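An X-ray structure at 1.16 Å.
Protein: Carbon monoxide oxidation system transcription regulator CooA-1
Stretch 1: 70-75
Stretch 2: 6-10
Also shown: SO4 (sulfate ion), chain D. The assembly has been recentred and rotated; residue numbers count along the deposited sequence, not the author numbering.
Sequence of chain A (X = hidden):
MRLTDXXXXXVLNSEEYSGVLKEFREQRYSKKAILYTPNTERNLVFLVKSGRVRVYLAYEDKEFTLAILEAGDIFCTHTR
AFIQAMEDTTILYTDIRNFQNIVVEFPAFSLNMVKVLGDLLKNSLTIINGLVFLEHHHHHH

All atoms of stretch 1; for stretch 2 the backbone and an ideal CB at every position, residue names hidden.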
# COMPACT_ATOMS: atom_id res chain seq x y z
N GLU A 70 -0.30 0.37 15.17
CA GLU A 70 -0.83 -0.05 16.45
C GLU A 70 -0.92 -1.57 16.49
O GLU A 70 -0.76 -2.28 15.49
CB GLU A 70 -2.23 0.55 16.66
CG GLU A 70 -2.30 2.05 16.47
CD GLU A 70 -1.58 2.83 17.57
OE1 GLU A 70 -1.39 2.28 18.68
OE2 GLU A 70 -1.21 4.01 17.33
N ALA A 71 -1.21 -2.09 17.68
CA ALA A 71 -1.48 -3.51 17.81
C ALA A 71 -2.63 -3.88 16.89
O ALA A 71 -3.66 -3.21 16.86
CB ALA A 71 -1.81 -3.84 19.27
N GLY A 72 -2.43 -4.94 16.09
CA GLY A 72 -3.38 -5.36 15.09
C GLY A 72 -3.09 -4.84 13.70
O GLY A 72 -3.87 -5.13 12.79
N ASP A 73 -2.00 -4.11 13.51
CA ASP A 73 -1.56 -3.68 12.19
C ASP A 73 -0.41 -4.55 11.68
O ASP A 73 0.39 -5.08 12.46
CB ASP A 73 -1.07 -2.22 12.20
CG ASP A 73 -2.19 -1.20 12.27
OD1 ASP A 73 -3.28 -1.45 11.74
OD2 ASP A 73 -1.93 -0.10 12.82
N ILE A 74 -0.34 -4.68 10.36
CA ILE A 74 0.61 -5.55 9.68
C ILE A 74 1.44 -4.74 8.69
O ILE A 74 0.96 -3.76 8.11
CB ILE A 74 -0.17 -6.70 8.99
CG1 ILE A 74 0.71 -7.92 8.70
CG2 ILE A 74 -0.87 -6.24 7.75
CD1 ILE A 74 -0.09 -9.15 8.33
N PHE A 75 2.69 -5.15 8.49
CA PHE A 75 3.60 -4.49 7.55
C PHE A 75 4.64 -5.52 7.11
O PHE A 75 4.45 -6.72 7.31
CB PHE A 75 4.13 -3.18 8.18
CG PHE A 75 4.95 -2.31 7.24
CD1 PHE A 75 4.53 -2.03 5.94
CD2 PHE A 75 6.15 -1.78 7.67
CE1 PHE A 75 5.32 -1.25 5.10
CE2 PHE A 75 6.92 -1.00 6.85
CZ PHE A 75 6.50 -0.72 5.56
N UNK A 6 -10.40 -2.82 9.83
CA UNK A 6 -9.45 -3.83 9.35
C UNK A 6 -8.46 -4.27 10.41
O UNK A 6 -7.61 -5.13 10.14
CB UNK A 6 -8.68 -3.29 8.14
N UNK A 7 -8.55 -3.73 11.61
CA UNK A 7 -7.61 -4.10 12.65
C UNK A 7 -7.67 -5.60 12.93
O UNK A 7 -8.75 -6.19 12.97
CB UNK A 7 -7.89 -3.31 13.93
N UNK A 8 -6.50 -6.20 13.14
CA UNK A 8 -6.38 -7.65 13.23
C UNK A 8 -6.38 -8.20 14.65
O UNK A 8 -6.23 -9.41 14.82
CB UNK A 8 -5.10 -8.09 12.53
N UNK A 9 -6.59 -7.38 15.68
CA UNK A 9 -6.66 -7.94 17.03
C UNK A 9 -7.79 -8.96 17.15
O UNK A 9 -7.63 -9.97 17.83
CB UNK A 9 -6.85 -6.82 18.06
N UNK A 10 -8.94 -8.70 16.52
CA UNK A 10 -10.04 -9.66 16.62
C UNK A 10 -9.64 -11.00 16.02
O UNK A 10 -10.05 -12.05 16.51
CB UNK A 10 -11.29 -9.12 15.92
S SO4 D . -8.26 -0.00 11.27
O1 SO4 D . -9.07 -0.86 12.13
O2 SO4 D . -8.59 -0.27 9.87
O3 SO4 D . -8.53 1.40 11.58
O4 SO4 D . -6.84 -0.30 11.51

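Residues 70-75 present a type II turn, from Glu 70 to Asp 73, followed by the start of a strand. The turn is closed by a hydrogen bond from Asp 73 N to Glu 70 O (3.0 Å), which leaves the carbonyls of Ala 71 and Gly 72 free to accept bonds from residues 6-10.

At position 6 the ideal CB has nothing of the turn within 5.5 Å, so the turn sets little preference. The sulfate lies close by, however, and a small polar side chain able to donate a hydrogen bond would suit it. The residue is Thr 6, with chi1 in p; both its N (3.1 Å) and its OG1 (2.7 Å) bond to sulfate O2.

At position 7 CA-to-CB points sideways, and the ideal CB stands 5.2 Å from Ala 71 O. A side chain carrying a donor could bridge that gap. Phi/psi of -59/140, just ahead of backbone that turns helical, also suits a residue that can accept from the amide two positions on, as Ser, Thr, Asp or Asn commonly does. Of these, an amide side chain offers both functions without calling on a hydroxyl. The deposited residue is Asn 7, chi1 in t. Its ND2 donates to Ala 71 O (2.9 Å, 166°), while its OD1 accepts from the N of residue 9 (2.9 Å), a capping bond. ND2 also donates to a water (2.9 Å) that in turn donates to Asp 73 OD1 (2.7 Å). Gly 72 leaves room for this amide: an ideal CB there would lie 2.4 Å from ND2, a clash.

Position 8 meets the turn first through its backbone, its N donating to Gly 72 O (2.9 Å). The ideal CB is tight against that same oxygen at 3.2 Å, but beyond it lies the aliphatic side chain of Ile 74, whose CA-to-CB points toward this stretch. An apolar side chain of moderate length would suit, Leu or Met for example. It is Leu 8, chi1 in m and chi2 in t, with CD1 4.1 Å from Ile 74 CB.

At position 9 the ideal CB is 4.8 Å from Gly 72 CA, and the methyl of Ala 71 lies farther out. The backbone angles of -59/-39 are helical and exclude little; the choice rests on the apolar surface of Ala 71 and Gly 72, which Leu, Met or a longer chain with an aliphatic stem could cover. Leu 9 brings its end nearer than its CB direction suggests, placing CD2 4.1 Å from Ala 71 CB.

Position 10, also helical, is out of reach of the turn, which leaves its identity open; a polar residue is reasonable. It is Glu 10, chi1 in t.

Stretch 2 (6-10) TNLLE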
# COMPACT_ATOMS: atom_id res chain seq x y z
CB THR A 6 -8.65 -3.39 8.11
OG1 THR A 6 -7.64 -2.43 8.48
CG2 THR A 6 -9.55 -2.83 7.01
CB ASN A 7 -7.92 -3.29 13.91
CG ASN A 7 -6.98 -3.59 15.02
OD1 ASN A 7 -7.19 -4.53 15.79
ND2 ASN A 7 -5.92 -2.80 15.13
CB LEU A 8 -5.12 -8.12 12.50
CG LEU A 8 -5.18 -7.89 10.99
CD1 LEU A 8 -3.81 -8.07 10.38
CD2 LEU A 8 -6.19 -8.81 10.30
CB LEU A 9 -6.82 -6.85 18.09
CG LEU A 9 -5.56 -6.03 18.37
CD1 LEU A 9 -5.88 -4.85 19.29
CD2 LEU A 9 -4.47 -6.89 18.98
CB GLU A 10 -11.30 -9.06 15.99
CG GLU A 10 -12.54 -9.96 16.01
CD GLU A 10 -12.74 -10.75 14.73
OE1 GLU A 10 -11.97 -10.58 13.78
OE2 GLU A 10 -13.71 -11.56 14.67
O HOH W 1 -5.47 -0.71 13.21
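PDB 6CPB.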